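Local structure of thiamine-monophosphate kinase (Aquifex aeolicus, 1VQV) at residues L86-D91 with E124-S129. The protein catalyses the ATP-dependent phosphorylation of thiamine monophosphate to thiamine diphosphate, the active form of vitamin B1, and works as a homodimer. Residues are numbered along the deposited sequence; the frame is centred on the assembly and turned at random.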
ATOM      1  N   LEU B  86       2.743   7.435   4.150  1.00 49.46           N
ATOM      2  CA  LEU B  86       3.513   7.747   5.345  1.00 49.94           C
ATOM      3  C   LEU B  86       2.694   8.063   6.583  1.00 50.86           C
ATOM      4  O   LEU B  86       1.750   8.849   6.532  1.00 50.26           O
ATOM      5  CB  LEU B  86       4.459   8.920   5.075  1.00 49.57           C
ATOM      6  CG  LEU B  86       5.622   8.700   4.110  1.00 50.03           C
ATOM      7  CD1 LEU B  86       6.465   9.952   4.091  1.00 51.03           C
ATOM      8  CD2 LEU B  86       6.467   7.501   4.557  1.00 51.85           C
ATOM      9  N   ASN B  87       3.067   7.420   7.688  1.00 51.94           N
ATOM     10  CA  ASN B  87       2.455   7.635   8.996  1.00 52.54           C
ATOM     11  C   ASN B  87       3.528   8.433   9.734  1.00 52.71           C
ATOM     12  O   ASN B  87       4.533   7.871  10.158  1.00 53.57           O
ATOM     13  CB  ASN B  87       2.239   6.311   9.732  1.00 52.65           C
ATOM     14  CG  ASN B  87       1.061   5.524   9.209  1.00 53.35           C
ATOM     15  OD1 ASN B  87       0.752   4.452   9.730  1.00 55.38           O
ATOM     16  ND2 ASN B  87       0.391   6.043   8.182  1.00 54.43           N
ATOM     17  N   LEU B  88       3.321   9.733   9.893  1.00 52.66           N
ATOM     18  CA  LEU B  88       4.324  10.566  10.542  1.00 54.25           C
ATOM     19  C   LEU B  88       3.867  11.265  11.817  1.00 55.78           C
ATOM     20  O   LEU B  88       2.737  11.739  11.911  1.00 56.93           O
ATOM     21  CB  LEU B  88       4.812  11.627   9.554  1.00 51.92           C
ATOM     22  CG  LEU B  88       5.229  11.107   8.177  1.00 52.24           C
ATOM     23  CD1 LEU B  88       5.199  12.227   7.137  1.00 50.99           C
ATOM     24  CD2 LEU B  88       6.594  10.495   8.287  1.00 51.48           C
ATOM     25  N   PRO B  89       4.748  11.331  12.828  1.00 57.43           N
ATOM     26  CA  PRO B  89       4.403  12.002  14.091  1.00 58.37           C
ATOM     27  C   PRO B  89       4.388  13.507  13.784  1.00 59.48           C
ATOM     28  O   PRO B  89       5.324  14.024  13.168  1.00 57.74           O
ATOM     29  CB  PRO B  89       5.561  11.618  15.015  1.00 57.31           C
ATOM     30  CG  PRO B  89       6.058  10.319  14.439  1.00 57.09           C
ATOM     31  CD  PRO B  89       6.005  10.570  12.961  1.00 57.37           C
ATOM     32  N   GLU B  90       3.342  14.208  14.213  1.00 62.06           N
ATOM     33  CA  GLU B  90       3.221  15.644  13.935  1.00 63.21           C
ATOM     34  C   GLU B  90       4.460  16.460  14.349  1.00 61.14           C
ATOM     35  O   GLU B  90       4.714  17.532  13.802  1.00 59.75           O
ATOM     36  CB  GLU B  90       1.949  16.225  14.601  1.00 64.85           C
ATOM     37  CG  GLU B  90       2.081  16.475  16.103  1.00 69.51           C
ATOM     38  CD  GLU B  90       0.804  17.042  16.748  1.00 73.51           C
ATOM     39  OE1 GLU B  90       0.151  17.917  16.124  1.00 75.35           O
ATOM     40  OE2 GLU B  90       0.462  16.632  17.890  1.00 74.58           O
ATOM     41  N   ASP B  91       5.239  15.948  15.295  1.00 60.37           N
ATOM     42  CA  ASP B  91       6.440  16.657  15.751  1.00 60.93           C
ATOM     43  C   ASP B  91       7.723  16.203  15.064  1.00 59.23           C
ATOM     44  O   ASP B  91       8.817  16.368  15.597  1.00 59.48           O
ATOM     45  CB  ASP B  91       6.608  16.486  17.257  1.00 63.20           C
ATOM     46  CG  ASP B  91       6.611  15.040  17.665  1.00 66.03           C
ATOM     47  OD1 ASP B  91       5.775  14.292  17.103  1.00 67.77           O
ATOM     48  OD2 ASP B  91       7.430  14.657  18.542  1.00 67.48           O
ATOM     49  N   GLU B 124       1.715   8.182  16.100  1.00 63.06           N
ATOM     50  CA  GLU B 124       2.621   8.299  17.227  1.00 64.24           C
ATOM     51  C   GLU B 124       4.054   7.983  16.755  1.00 63.44           C
ATOM     52  O   GLU B 124       5.015   8.594  17.227  1.00 63.06           O
ATOM     53  CB  GLU B 124       2.166   7.356  18.350  1.00 66.10           C
ATOM     54  CG  GLU B 124       2.839   7.607  19.705  1.00 70.82           C
ATOM     55  CD  GLU B 124       2.398   8.911  20.387  1.00 71.89           C
ATOM     56  OE1 GLU B 124       1.279   8.953  20.965  1.00 72.32           O
ATOM     57  OE2 GLU B 124       3.182   9.892  20.336  1.00 72.71           O
ATOM     58  N   LYS B 125       4.188   7.052  15.808  1.00 62.71           N
ATOM     59  CA  LYS B 125       5.509   6.664  15.276  1.00 61.58           C
ATOM     60  C   LYS B 125       5.588   6.601  13.725  1.00 59.57           C
ATOM     61  O   LYS B 125       4.563   6.512  13.028  1.00 60.08           O
ATOM     62  CB  LYS B 125       5.936   5.312  15.875  1.00 61.83           C
ATOM     63  CG  LYS B 125       6.422   5.371  17.323  1.00 62.10           C
ATOM     64  CD  LYS B 125       7.662   6.242  17.441  1.00 64.46           C
ATOM     65  CE  LYS B 125       8.214   6.297  18.867  1.00 65.34           C
ATOM     66  NZ  LYS B 125       8.671   4.968  19.368  1.00 65.78           N
ATOM     67  N   ILE B 126       6.807   6.646  13.189  1.00 55.75           N
ATOM     68  CA  ILE B 126       6.993   6.606  11.741  1.00 53.22           C
ATOM     69  C   ILE B 126       6.690   5.228  11.151  1.00 52.77           C
ATOM     70  O   ILE B 126       7.318   4.224  11.496  1.00 52.22           O
ATOM     71  CB  ILE B 126       8.430   7.024  11.338  1.00 52.31           C
ATOM     72  CG1 ILE B 126       8.722   8.440  11.839  1.00 52.34           C
ATOM     73  CG2 ILE B 126       8.577   6.984   9.822  1.00 52.71           C
ATOM     74  CD1 ILE B 126      10.197   8.886  11.717  1.00 52.32           C
ATOM     75  N   GLY B 127       5.692   5.191  10.279  1.00 52.24           N
ATOM     76  CA  GLY B 127       5.314   3.957   9.626  1.00 50.09           C
ATOM     77  C   GLY B 127       5.419   4.213   8.137  1.00 48.15           C
ATOM     78  O   GLY B 127       4.782   5.130   7.630  1.00 45.48           O
ATOM     79  N   ILE B 128       6.239   3.426   7.444  1.00 46.44           N
ATOM     80  CA  ILE B 128       6.407   3.586   6.011  1.00 45.94           C
ATOM     81  C   ILE B 128       5.802   2.379   5.319  1.00 46.10           C
ATOM     82  O   ILE B 128       6.170   1.245   5.603  1.00 47.31           O
ATOM     83  CB  ILE B 128       7.893   3.718   5.619  1.00 45.44           C
ATOM     84  CG1 ILE B 128       8.543   4.849   6.413  1.00 45.96           C
ATOM     85  CG2 ILE B 128       8.005   4.041   4.145  1.00 46.31           C
ATOM     86  CD1 ILE B 128       9.993   5.068   6.099  1.00 48.33           C
ATOM     87  N   SER B 129       4.862   2.635   4.417  1.00 45.65           N
ATOM     88  CA  SER B 129       4.186   1.574   3.692  1.00 47.87           C
ATOM     89  C   SER B 129       4.281   1.884   2.206  1.00 48.49           C
ATOM     90  O   SER B 129       3.742   2.882   1.737  1.00 49.13           O
ATOM     91  CB  SER B 129       2.724   1.496   4.147  1.00 49.05           C
ATOM     92  OG  SER B 129       2.025   0.444   3.512  1.00 50.92           O
TER
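Asn87 and Gly127 form a hydrogen-bonded antiparallel pair: Asn87 N donates to Gly127 O over 2.9 Å, and Gly127 N returns the bond to Asn87 O. Asn87 O also receives a CA-H...O contact from Ile126, whose CA lies 3.2 Å away. Pro89 points its CB toward segment 124-129. This CB reaches Glu124 O at 3.8 Å; CG comes closer to that same oxygen and also meets Lys125 CA; CD rests 3.6 Å from Ile126 CG1, the two side chains crossing at about a right angle. Ile126 has CG1 anti to its carbonyl carbon (chi1 -59°), beside the backbone N, where the proline ring meets it. Strands 77-88 and 127-136 are the central pair of the four-stranded sheet in the PurM-like N-terminal domain, and the contact sits where the first ends and the second begins. One step along, the non-hydrogen-bonded pair Leu86 and Ile128 point the same way side by side, Leu86 CD2 lying 3.8 Å from Ile128 CG2. Helix 94-111 packs on this face, its ATP-binding Tyr101 against Leu86 and its Phe100 against Ile128. On the opposite face Asn87 CB passes 3.5 Å from Gly127 O, and the side chain packs on Asn46 of the second subunit.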